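Local coordinates for dehydratase, IlvD/Edd family (Caulobacter crescentus, PDB 5OYN), which catalyses the magnesium- and [2Fe-2S]-dependent dehydration of D-xylonate to 2-dehydro-3-deoxy-D-arabinonate, and also dehydrates D-gluconate, at residues I99-R104 against D495-G500; R460-I465 against G469-V474. All blocks are in the same frame, centred on the assembly; numbering follows the deposited sequence.

Contact 1. Residues I99-R104 against D495-G500. With MG (magnesium ion), chain E; FES (Fe2/s2 (inorganic) cluster), chain F.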
loop_
_atom_site.group_PDB
_atom_site.type_symbol
_atom_site.label_atom_id
_atom_site.label_comp_id
_atom_site.label_asym_id
_atom_site.label_seq_id
_atom_site.Cartn_x
_atom_site.Cartn_y
_atom_site.Cartn_z
ATOM N N ILE A 99 14.792 -6.643 -13.270
ATOM C CA ILE A 99 15.141 -6.725 -14.686
ATOM C C ILE A 99 14.148 -5.891 -15.488
ATOM O O ILE A 99 12.943 -6.169 -15.482
ATOM C CB ILE A 99 15.150 -8.167 -15.217
ATOM C CG1 ILE A 99 15.983 -9.097 -14.310
ATOM C CG2 ILE A 99 15.625 -8.166 -16.668
ATOM C CD1 ILE A 99 16.221 -10.501 -14.884
ATOM N N PHE A 100 14.656 -4.874 -16.182
ATOM C CA PHE A 100 13.868 -3.990 -17.035
ATOM C C PHE A 100 14.628 -3.931 -18.351
ATOM O O PHE A 100 15.643 -3.236 -18.451
ATOM C CB PHE A 100 13.700 -2.609 -16.406
ATOM C CG PHE A 100 12.990 -1.605 -17.283
ATOM C CD1 PHE A 100 12.134 -2.017 -18.303
ATOM C CD2 PHE A 100 13.167 -0.237 -17.073
ATOM C CE1 PHE A 100 11.491 -1.093 -19.108
ATOM C CE2 PHE A 100 12.522 0.699 -17.879
ATOM C CZ PHE A 100 11.684 0.265 -18.903
ATOM N N GLU A 101 14.124 -4.651 -19.354
ATOM C CA GLU A 101 14.868 -4.829 -20.596
ATOM C C GLU A 101 15.124 -3.502 -21.317
ATOM O O GLU A 101 16.198 -3.304 -21.900
ATOM C CB GLU A 101 14.123 -5.806 -21.505
ATOM C CG GLU A 101 14.707 -5.914 -22.905
ATOM C CD GLU A 101 15.530 -7.186 -23.102
ATOM O OE1 GLU A 101 15.791 -7.532 -24.287
ATOM O OE2 GLU A 101 15.901 -7.831 -22.080
ATOM N N ASN A 102 14.164 -2.574 -21.281
ATOM C CA ASN A 102 14.279 -1.376 -22.110
ATOM C C ASN A 102 15.461 -0.501 -21.691
ATOM O O ASN A 102 16.152 0.059 -22.550
ATOM C CB ASN A 102 12.982 -0.573 -22.064
ATOM C CG ASN A 102 12.023 -0.918 -23.193
ATOM O OD1 ASN A 102 12.218 -1.881 -23.943
ATOM N ND2 ASN A 102 10.970 -0.119 -23.317
ATOM N N CYS A 103 15.727 -0.369 -20.388
ATOM C CA CYS A 103 16.748 0.564 -19.928
ATOM C C CYS A 103 18.017 -0.089 -19.401
ATOM O O CYS A 103 18.972 0.630 -19.087
ATOM C CB CYS A 103 16.191 1.473 -18.822
ATOM S SG CYS A 103 15.302 2.915 -19.401
ATOM N N ARG A 104 18.057 -1.408 -19.261
ATOM C CA ARG A 104 19.234 -2.050 -18.687
ATOM C C ARG A 104 20.394 -2.052 -19.688
ATOM O O ARG A 104 20.245 -2.492 -20.831
ATOM C CB ARG A 104 18.901 -3.472 -18.244
ATOM C CG ARG A 104 20.118 -4.306 -17.972
ATOM C CD ARG A 104 20.898 -3.821 -16.769
ATOM N NE ARG A 104 21.643 -4.928 -16.179
ATOM C CZ ARG A 104 22.963 -5.081 -16.251
ATOM N NH1 ARG A 104 23.713 -4.190 -16.885
ATOM N NH2 ARG A 104 23.532 -6.132 -15.678
ATOM N N ASP A 495 25.850 -12.212 -34.649
ATOM C CA ASP A 495 26.018 -13.123 -33.520
ATOM C C ASP A 495 25.331 -12.616 -32.253
ATOM O O ASP A 495 25.496 -13.221 -31.183
ATOM C CB ASP A 495 27.511 -13.391 -33.248
ATOM C CG ASP A 495 28.285 -12.136 -32.837
ATOM O OD1 ASP A 495 27.755 -11.016 -33.016
ATOM O OD2 ASP A 495 29.428 -12.267 -32.331
ATOM N N GLY A 496 24.576 -11.523 -32.354
ATOM C CA GLY A 496 23.714 -11.057 -31.297
ATOM C C GLY A 496 22.264 -11.425 -31.542
ATOM O O GLY A 496 21.946 -12.357 -32.292
ATOM N N ARG A 497 21.370 -10.673 -30.894
ATOM C CA ARG A 497 19.925 -10.909 -30.907
ATOM C C ARG A 497 19.213 -9.697 -31.507
ATOM O O ARG A 497 19.842 -8.741 -31.962
ATOM C CB ARG A 497 19.414 -11.219 -29.492
ATOM C CG ARG A 497 20.387 -12.053 -28.639
ATOM C CD ARG A 497 19.784 -12.562 -27.340
ATOM N NE ARG A 497 18.741 -11.665 -26.862
ATOM C CZ ARG A 497 18.956 -10.609 -26.084
ATOM N NH1 ARG A 497 20.180 -10.330 -25.675
ATOM N NH2 ARG A 497 17.945 -9.837 -25.716
ATOM N N GLN A 498 17.885 -9.754 -31.527
ATOM C CA GLN A 498 17.069 -8.597 -31.862
ATOM C C GLN A 498 15.825 -8.649 -30.997
ATOM O O GLN A 498 15.461 -9.711 -30.484
ATOM C CB GLN A 498 16.678 -8.568 -33.338
ATOM C CG GLN A 498 15.561 -9.529 -33.675
ATOM C CD GLN A 498 15.289 -9.589 -35.157
ATOM O OE1 GLN A 498 15.953 -8.917 -35.956
ATOM N NE2 GLN A 498 14.295 -10.384 -35.538
ATOM N N SER A 499 15.170 -7.498 -30.834
ATOM C CA SER A 499 13.975 -7.459 -29.998
ATOM C C SER A 499 12.911 -8.398 -30.549
ATOM O O SER A 499 12.703 -8.488 -31.763
ATOM C CB SER A 499 13.421 -6.038 -29.912
ATOM O OG SER A 499 12.289 -5.974 -29.055
ATOM N N GLY A 500 12.227 -9.098 -29.649
ATOM C CA GLY A 500 11.120 -9.943 -30.054
ATOM C C GLY A 500 10.055 -9.173 -30.807
ATOM O O GLY A 500 9.144 -9.747 -31.403
HETATM MG MG MG E . 14.020 -8.233 -25.121
HETATM FE FE1 FES F . 9.683 -5.192 -20.339
HETATM FE FE2 FES F . 9.646 -5.107 -23.390
HETATM S S1 FES F . 10.387 -3.731 -21.833
HETATM S S2 FES F . 8.500 -6.231 -21.878
HETATM O O HOH W 1 12.550 -8.451 -26.696
#
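The magnesium site of the dehydratase joins the loop I99-R104 of the N-terminal family region to the loop D495-G500 of the C-terminal one, with E101 and R497 as the residues that meet. Their side chains approach from opposite directions, and E101 OE1 lies 3.5 Å from R497 NH2, in the plane of the guanidinium at its edge; the carboxylate plane is turned 66° from it. The same OE1 binds the magnesium ion at 2.1 Å. E101 starts with CG anti to its backbone N (chi1 172°) and bends at chi2, which carries the carboxylate to the metal, while OE2 hydrogen-bonds to NZ of the carboxylated lysine at position 139. R497 is anchored through NE to N288 OD1, so its guanidinium is held from outside the two loops. A second link runs through solvent: the water bound to magnesium at 2.2 Å accepts a hydrogen bond from G500 N at 3.0 Å. The residues flanking E101 face the [2Fe-2S] cluster: N102 places OD1 3.4 Å from S1, and F100 brings the edge of its ring to the same sulfur, CE1 4.0 Å away. Shortening N102 to alanine would remove the amide next to S1 and is likely to leave that side of the cluster less closely packed. A hydrogen bond from R104 N to F100 O closes a turn over these residues. Three consecutive residues thus serve both cofactors, consistent with the paired iron-sulfur and magnesium centre of IlvD/Edd dehydratases.

Contact 2. Residues R460-I465 against G469-V474. With MG (magnesium ion), chain E.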
loop_
_atom_site.group_PDB
_atom_site.type_symbol
_atom_site.label_atom_id
_atom_site.label_comp_id
_atom_site.label_asym_id
_atom_site.label_seq_id
_atom_site.Cartn_x
_atom_site.Cartn_y
_atom_site.Cartn_z
ATOM N N ARG A 460 28.894 -8.135 -35.575
ATOM C CA ARG A 460 29.616 -9.129 -34.791
ATOM C C ARG A 460 30.123 -8.498 -33.501
ATOM O O ARG A 460 30.248 -7.275 -33.389
ATOM C CB ARG A 460 30.795 -9.736 -35.573
ATOM C CG ARG A 460 31.835 -8.712 -36.020
ATOM C CD ARG A 460 33.257 -9.276 -36.031
ATOM N NE ARG A 460 34.140 -8.404 -36.808
ATOM C CZ ARG A 460 34.576 -8.674 -38.036
ATOM N NH1 ARG A 460 34.229 -9.805 -38.632
ATOM N NH2 ARG A 460 35.362 -7.810 -38.669
ATOM N N GLY A 461 30.435 -9.360 -32.536
ATOM C CA GLY A 461 30.823 -8.932 -31.212
ATOM C C GLY A 461 29.672 -8.693 -30.261
ATOM O O GLY A 461 29.886 -8.125 -29.178
ATOM N N ALA A 462 28.459 -9.112 -30.630
ATOM C CA ALA A 462 27.259 -8.874 -29.839
ATOM C C ALA A 462 26.733 -10.151 -29.188
ATOM O O ALA A 462 25.544 -10.239 -28.856
ATOM C CB ALA A 462 26.174 -8.223 -30.701
ATOM N N GLY A 463 27.595 -11.132 -28.981
ATOM C CA GLY A 463 27.174 -12.359 -28.360
ATOM C C GLY A 463 27.391 -12.322 -26.869
ATOM O O GLY A 463 27.827 -11.311 -26.303
ATOM N N PRO A 464 27.090 -13.440 -26.203
ATOM C CA PRO A 464 27.230 -13.499 -24.738
ATOM C C PRO A 464 28.582 -13.045 -24.223
ATOM O O PRO A 464 28.662 -12.485 -23.119
ATOM C CB PRO A 464 26.984 -14.980 -24.424
ATOM C CG PRO A 464 26.120 -15.471 -25.554
ATOM C CD PRO A 464 26.426 -14.631 -26.762
ATOM N N ILE A 465 29.650 -13.268 -24.983
ATOM C CA ILE A 465 30.988 -12.911 -24.528
ATOM C C ILE A 465 31.395 -11.543 -25.051
ATOM O O ILE A 465 31.984 -10.737 -24.321
ATOM C CB ILE A 465 31.995 -14.002 -24.958
ATOM C CG1 ILE A 465 31.544 -15.386 -24.474
ATOM C CG2 ILE A 465 33.390 -13.687 -24.451
ATOM C CD1 ILE A 465 31.598 -15.559 -22.968
ATOM N N GLY A 469 26.955 -10.454 -22.540
ATOM C CA GLY A 469 25.525 -10.713 -22.601
ATOM C C GLY A 469 25.047 -10.359 -23.988
ATOM O O GLY A 469 25.322 -9.256 -24.452
ATOM N N SER A 470 24.379 -11.261 -24.691
ATOM C CA SER A 470 24.031 -10.957 -26.074
ATOM C C SER A 470 23.119 -9.734 -26.130
ATOM O O SER A 470 22.395 -9.435 -25.177
ATOM C CB SER A 470 23.362 -12.167 -26.714
ATOM O OG SER A 470 22.568 -12.848 -25.750
ATOM N N ALA A 471 23.166 -9.012 -27.250
ATOM C CA ALA A 471 22.468 -7.742 -27.383
ATOM C C ALA A 471 21.499 -7.747 -28.562
ATOM O O ALA A 471 21.740 -8.388 -29.592
ATOM C CB ALA A 471 23.453 -6.586 -27.544
ATOM N N GLU A 472 20.398 -7.007 -28.403
ATOM C CA GLU A 472 19.357 -6.892 -29.424
ATOM C C GLU A 472 19.767 -5.806 -30.408
ATOM O O GLU A 472 19.262 -4.683 -30.374
ATOM C CB GLU A 472 18.003 -6.566 -28.797
ATOM C CG GLU A 472 17.402 -7.672 -27.921
ATOM C CD GLU A 472 16.076 -7.269 -27.239
ATOM O OE1 GLU A 472 15.663 -6.082 -27.245
ATOM O OE2 GLU A 472 15.436 -8.206 -26.655
ATOM N N VAL A 473 20.701 -6.143 -31.301
ATOM C CA VAL A 473 21.228 -5.156 -32.252
ATOM C C VAL A 473 21.260 -5.644 -33.703
ATOM O O VAL A 473 21.840 -4.978 -34.572
ATOM C CB VAL A 473 22.641 -4.695 -31.840
ATOM C CG1 VAL A 473 22.599 -3.905 -30.533
ATOM C CG2 VAL A 473 23.595 -5.881 -31.757
ATOM N N VAL A 474 20.632 -6.785 -33.991
ATOM C CA VAL A 474 20.747 -7.355 -35.329
ATOM C C VAL A 474 19.737 -6.743 -36.301
ATOM O O VAL A 474 19.988 -6.706 -37.514
ATOM C CB VAL A 474 20.620 -8.887 -35.273
ATOM C CG1 VAL A 474 20.613 -9.487 -36.674
ATOM C CG2 VAL A 474 21.770 -9.485 -34.463
HETATM MG MG MG E . 14.020 -8.233 -25.121
HETATM O O HOH W 1 12.550 -8.451 -26.696
#
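With CG1 of V473 anti to its carbonyl carbon (chi1 -67°), CG2 falls between the backbone N and that carbonyl and reaches A462 CB at 3.6 Å, while S470 CB lies beside the P464 ring, 3.9 Å from CD. These small side chains touch between the two arms of one loop, G469-V474 folding back along R460-I465, but the backbone does the fastening. A471 N donates to A462 O at 3.1 Å, the N-H pointing at the oxygen with an angle of 151° and the donor tilted 26° from the carbonyl plane. Nearer the turn, G469 N donates to P464 O at 2.7 Å, approaching from above the carbonyl plane. A462 O also receives a CA-H...O contact from S470 CA at 3.2 Å, so two neighbouring residues of the returning arm converge on one oxygen. G469 has positive phi, a backbone shape that glycine adopts readily. Outside the pair, D495 takes the N-H groups of G461 and A462 through its carboxylate, fixing the first arm. Beyond A471 the chain makes an inverse gamma turn centred on E472, whose side chain, extended beyond CG, binds magnesium through OE2 at 2.1 Å. Because main-chain bonds join the two arms, the E472 carboxylate is not needed to hold them together and can serve the metal.

In the fold
Contact 2 is nested along the chain inside the long loop closed by contact 1, and their centres lie about 10 Å apart. They meet at the magnesium ion, which both E101 and E472 bind; the two ligand oxygens, E101 OE1 and E472 OE2, are 2.5 Å apart. D138 and the carboxylated lysine at position 139 complete the protein ligands, and the ion's water belongs to both contacts. The backbone joins them as well: R497 N probably hydrogen-bonds to A471 O, at 2.7 Å, tying the loop 495-500 to the arm that presents E472. A second subunit reaches both contacts, with Y126 of that chain hydrogen-bonded through its OH to F100 N and its H600 packed on V473.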